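Local atomic coordinates of DUF3828 domain-containing protein (Bacteroides thetaiotaomicron, PDB entry 3KZT), a protein that is of unknown function, carries a DUF3828 domain and is probably made as a lipoprotein precursor. Residues 81-86 against 121-126. Numbering follows the deposited sequence.
Sequences IIRAQD and VSIPVR. With SO4 (sulfate ion), chain F; SO4 (sulfate ion), chain E.
Arg-83 crosses Val-121 obliquely and slides past Ile-123 in the opposite direction, its chain extended from CG to NE. The aliphatic part makes the apolar contact: Arg-83 CB lies 4.0 Å from Val-121 CG1, and Arg-83 CD 3.8 Å from Ile-123 CG1. Val-121 offers that methyl because CG1 stands anti to its backbone N (chi1 -178°), and the same CG1 also touches Ile-82 O. Ile-123 CD1 reaches Ile-81 O at 3.6 Å; that carbonyl is hydrogen-bonded by Tyr-35 of helix 13-41.

The Arg-83 guanidinium lies with one face over the strand backbone, Ile-123 CA sitting 4.1 Å from its plane over the centre. Over the same face, Ser-122 O is only 3.0 Å from Arg-83 NH1, but the angle is too poor for a hydrogen bond; a water instead accepts from both Arg-83 NH1 and Ser-122 N. At the edge, in plane, sits a sulfate, probably from the crystallisation liquor. It is gripped by Arg-83 NH1 to sulfate O2 (2.9 Å) and Arg-83 NH2 to sulfate O1 (2.8 Å), while Pro-124 CD packs against it. Arg-83 NH2 also bonds Thr-140 OG1. An alanine here would probably leave Thr-140 OG1 and the water without their arginine partner, and Ile-123 CG1 without its contacts to CG, CD and NE.

The loop before strand 96-101 thus rests on inner strand 119-130 of the four-stranded antiparallel sheet through these apolar contacts and the shared water; Arg-83, left-handed at phi 52° and psi 51°, pairs with Ala-84 opposite Asp-79 as a G1 beta bulge.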
loop_
_atom_site.group_PDB
_atom_site.type_symbol
_atom_site.label_atom_id
_atom_site.label_comp_id
_atom_site.label_asym_id
_atom_site.label_seq_id
_atom_site.Cartn_x
_atom_site.Cartn_y
_atom_site.Cartn_z
ATOM N N ILE A 81 7.883 12.774 7.287
ATOM C CA ILE A 81 7.644 11.326 7.374
ATOM C C ILE A 81 8.310 10.599 6.189
ATOM O O ILE A 81 8.967 9.585 6.382
ATOM C CB ILE A 81 6.118 10.986 7.422
ATOM C CG1 ILE A 81 5.464 11.541 8.707
ATOM C CG2 ILE A 81 5.899 9.450 7.376
ATOM C CD1 ILE A 81 3.952 11.449 8.709
ATOM N N ILE A 82 8.140 11.154 4.975
ATOM C CA ILE A 82 8.750 10.606 3.712
ATOM C C ILE A 82 10.003 11.378 3.198
ATOM O O ILE A 82 10.664 10.913 2.247
ATOM C CB ILE A 82 7.690 10.478 2.535
ATOM C CG1 ILE A 82 7.021 11.822 2.186
ATOM C CG2 ILE A 82 6.615 9.462 2.899
ATOM C CD1 ILE A 82 6.200 11.804 0.917
ATOM N N ARG A 83 10.330 12.526 3.827
ATOM C CA ARG A 83 11.423 13.429 3.376
ATOM C C ARG A 83 11.263 13.770 1.890
ATOM O O ARG A 83 12.194 13.614 1.084
ATOM C CB ARG A 83 12.804 12.840 3.695
ATOM C CG ARG A 83 13.060 12.727 5.155
ATOM C CD ARG A 83 14.428 12.197 5.427
ATOM N NE ARG A 83 14.722 12.200 6.862
ATOM C CZ ARG A 83 15.906 11.898 7.417
ATOM N NH1 ARG A 83 16.970 11.544 6.666
ATOM N NH2 ARG A 83 16.037 11.948 8.752
ATOM N N ALA A 84 10.053 14.200 1.545
ATOM C CA ALA A 84 9.683 14.511 0.173
ATOM C C ALA A 84 8.376 15.285 0.192
ATOM O O ALA A 84 7.700 15.327 1.224
ATOM C CB ALA A 84 9.523 13.247 -0.622
ATOM N N GLN A 85 8.042 15.912 -0.931
ATOM C CA GLN A 85 6.750 16.606 -1.089
ATOM C C GLN A 85 5.628 15.632 -1.465
ATOM O O GLN A 85 4.481 15.811 -1.061
ATOM C CB GLN A 85 6.837 17.670 -2.177
ATOM C CG GLN A 85 7.795 18.813 -1.867
ATOM C CD GLN A 85 7.731 19.945 -2.903
ATOM O OE1 GLN A 85 6.787 20.037 -3.690
ATOM N NE2 GLN A 85 8.734 20.812 -2.889
ATOM N N ASP A 86 5.968 14.642 -2.290
ATOM C CA ASP A 86 5.023 13.681 -2.811
ATOM C C ASP A 86 5.790 12.367 -3.047
ATOM O O ASP A 86 7.036 12.337 -2.957
ATOM C CB ASP A 86 4.452 14.238 -4.141
ATOM C CG ASP A 86 3.096 13.671 -4.509
ATOM O OD1 ASP A 86 2.655 12.638 -3.944
ATOM O OD2 ASP A 86 2.458 14.272 -5.393
ATOM N N VAL A 121 16.400 7.372 0.529
ATOM C CA VAL A 121 15.837 8.039 1.730
ATOM C C VAL A 121 16.001 7.083 2.919
ATOM O O VAL A 121 15.791 5.872 2.763
ATOM C CB VAL A 121 14.361 8.411 1.523
ATOM C CG1 VAL A 121 13.810 9.130 2.751
ATOM C CG2 VAL A 121 14.217 9.314 0.285
ATOM N N SER A 122 16.398 7.646 4.082
ATOM C CA SER A 122 16.648 6.885 5.307
ATOM C C SER A 122 16.211 7.708 6.540
ATOM O O SER A 122 16.947 8.592 6.991
ATOM C CB SER A 122 18.131 6.524 5.387
ATOM O OG SER A 122 18.427 5.829 6.572
ATOM N N ILE A 123 15.003 7.408 7.065
ATOM C CA ILE A 123 14.429 8.097 8.232
ATOM C C ILE A 123 14.596 7.238 9.515
ATOM O O ILE A 123 14.011 6.135 9.595
ATOM C CB ILE A 123 12.874 8.389 8.047
ATOM C CG1 ILE A 123 12.582 9.127 6.725
ATOM C CG2 ILE A 123 12.331 9.203 9.236
ATOM C CD1 ILE A 123 12.165 8.205 5.578
ATOM N N PRO A 124 15.402 7.717 10.512
ATOM C CA PRO A 124 15.376 7.013 11.794
ATOM C C PRO A 124 14.039 7.321 12.497
ATOM O O PRO A 124 13.633 8.503 12.535
ATOM C CB PRO A 124 16.551 7.634 12.574
ATOM C CG PRO A 124 17.313 8.467 11.570
ATOM C CD PRO A 124 16.349 8.849 10.540
ATOM N N VAL A 125 13.353 6.273 12.988
ATOM C CA VAL A 125 12.085 6.418 13.729
ATOM C C VAL A 125 12.169 5.623 15.045
ATOM O O VAL A 125 12.753 4.524 15.074
ATOM C CB VAL A 125 10.844 5.993 12.878
ATOM C CG1 VAL A 125 10.851 6.713 11.527
ATOM C CG2 VAL A 125 10.762 4.472 12.684
ATOM N N ARG A 126 11.611 6.199 16.125
ATOM C CA ARG A 126 11.610 5.590 17.451
ATOM C C ARG A 126 10.196 5.095 17.788
ATOM O O ARG A 126 9.216 5.788 17.501
ATOM C CB ARG A 126 12.083 6.580 18.499
ATOM C CG ARG A 126 12.633 5.901 19.737
ATOM C CD ARG A 126 13.072 6.903 20.784
ATOM N NE ARG A 126 11.978 7.407 21.617
ATOM C CZ ARG A 126 12.107 8.358 22.562
ATOM N NH1 ARG A 126 13.300 8.960 22.809
ATOM N NH2 ARG A 126 11.030 8.731 23.273
HETATM S S SO4 F . 19.160 11.453 9.895
HETATM O O1 SO4 F . 18.036 11.807 10.764
HETATM O O2 SO4 F . 18.701 10.642 8.773
HETATM O O3 SO4 F . 20.144 10.692 10.664
HETATM O O4 SO4 F . 19.780 12.677 9.383
HETATM S S SO4 E . 16.950 7.627 22.979
HETATM O O1 SO4 E . 16.320 7.569 24.294
HETATM O O2 SO4 E . 17.056 6.276 22.418
HETATM O O3 SO4 E . 18.290 8.198 23.117
HETATM O O4 SO4 E . 16.149 8.477 22.100
HETATM O O HOH W 1 17.531 10.250 3.943
#